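Local coordinates for DPS family protein (Vibrio cholerae O1 biovar El Tor, PDB 3IQ1) that probably binds and oxidises iron as a member of the Dps family of ferritin-like diiron-carboxylate proteins, which assemble into twelve-subunit shells, at the interface of chains A and B. Numbering follows the deposited sequence. Chains: chain A/B, DPS family protein.

The interface of chains A and B. Residues chain A 156, 159; chain B 44-46.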
loop_
_atom_site.group_PDB
_atom_site.type_symbol
_atom_site.label_atom_id
_atom_site.label_comp_id
_atom_site.label_asym_id
_atom_site.label_seq_id
_atom_site.Cartn_x
_atom_site.Cartn_y
_atom_site.Cartn_z
ATOM N N ALA A 156 -7.017 -28.735 -19.218
ATOM C CA ALA A 156 -8.368 -28.778 -18.643
ATOM C C ALA A 156 -9.282 -27.884 -19.469
ATOM O O ALA A 156 -10.419 -28.257 -19.791
ATOM C CB ALA A 156 -8.357 -28.332 -17.205
ATOM N N LYS A 159 -10.438 -29.526 -22.700
ATOM C CA LYS A 159 -11.264 -30.721 -22.637
ATOM C C LYS A 159 -12.635 -30.445 -23.187
ATOM O O LYS A 159 -13.246 -31.391 -23.685
ATOM C CB LYS A 159 -11.419 -31.239 -21.209
ATOM C CG LYS A 159 -10.200 -31.674 -20.561
ATOM C CD LYS A 159 -9.698 -33.019 -20.988
ATOM C CE LYS A 159 -8.575 -33.506 -20.035
ATOM N NZ LYS A 159 -9.030 -34.059 -18.706
ATOM O OXT LYS A 159 -13.200 -29.339 -23.168
ATOM N N ILE B 44 -13.389 -28.881 -12.189
ATOM C CA ILE B 44 -13.936 -28.245 -13.380
ATOM C C ILE B 44 -13.028 -28.505 -14.601
ATOM O O ILE B 44 -11.783 -28.472 -14.496
ATOM C CB ILE B 44 -14.144 -26.725 -13.128
ATOM C CG1 ILE B 44 -14.838 -26.054 -14.305
ATOM C CG2 ILE B 44 -12.797 -25.980 -12.835
ATOM C CD1 ILE B 44 -16.300 -26.547 -14.684
ATOM N N GLN B 45 -13.669 -28.768 -15.740
ATOM C CA GLN B 45 -12.990 -28.948 -17.026
ATOM C C GLN B 45 -13.753 -28.157 -18.079
ATOM O O GLN B 45 -14.912 -27.797 -17.878
ATOM C CB GLN B 45 -13.006 -30.402 -17.467
ATOM C CG GLN B 45 -12.390 -31.319 -16.518
ATOM C CD GLN B 45 -12.519 -32.793 -16.906
ATOM O OE1 GLN B 45 -12.147 -33.677 -16.117
ATOM N NE2 GLN B 45 -13.055 -33.067 -18.088
ATOM N N GLY B 46 -13.097 -27.925 -19.195
ATOM C CA GLY B 46 -13.733 -27.232 -20.281
ATOM C C GLY B 46 -13.387 -25.770 -20.349
ATOM O O GLY B 46 -12.609 -25.271 -19.533
#
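In this Dps subunit, a ferritin-like helical bundle, the C-terminal end of helix 134-158 meets the short loop between helices 13-43 and 49-76 of a neighbouring copy, with A:Ala156 and A:Lys159 facing B:Gln45 and B:Gly46. The deposited assembly holds twelve copies, as expected of a Dps shell, so this small patch probably belongs to a genuine subunit contact. The backbone amide N of B:Gly46 donates a hydrogen bond to the carbonyl O of A:Ala156 at 2.8 Å, with an angle of 160° at the hydrogen. The donor stands above the carbonyl plane, 36° out of it, instead of lying on a lone pair. The chain ends three residues after A:Ala156, so no residue i+4 exists to donate to this carbonyl, which can therefore accept from another chain; the small methyl group presumably allows the loop to approach. B:Gly46 has a positive phi of 99°, a conformation glycine adopts easily, and with no side chain it can let the terminus approach its CA: the terminal carboxylate OXT of A:Lys159 lies 3.6 Å from B:Gly46 CA. Beside the backbone bond, the side chains of A:Lys159 and B:Gln45 cross obliquely. CG of the lysine lies beside its backbone N, anti to the carbonyl carbon, and CB and CG pack against the glutamine amide, CB 4.0 Å from NE2 of B:Gln45. Later bends, at chi2 and chi4, carry NZ round to the amide head. The glutamine runs straight to that amide, CD anti to CA, setting NE2 against the lysine's CB and CG and OE1 towards NZ. The terminal amine nitrogen NZ of A:Lys159 remains 4.1 Å from B:Gln45 OE1, too far for a hydrogen bond, though a weak electrostatic attraction is possible if the lysine is charged.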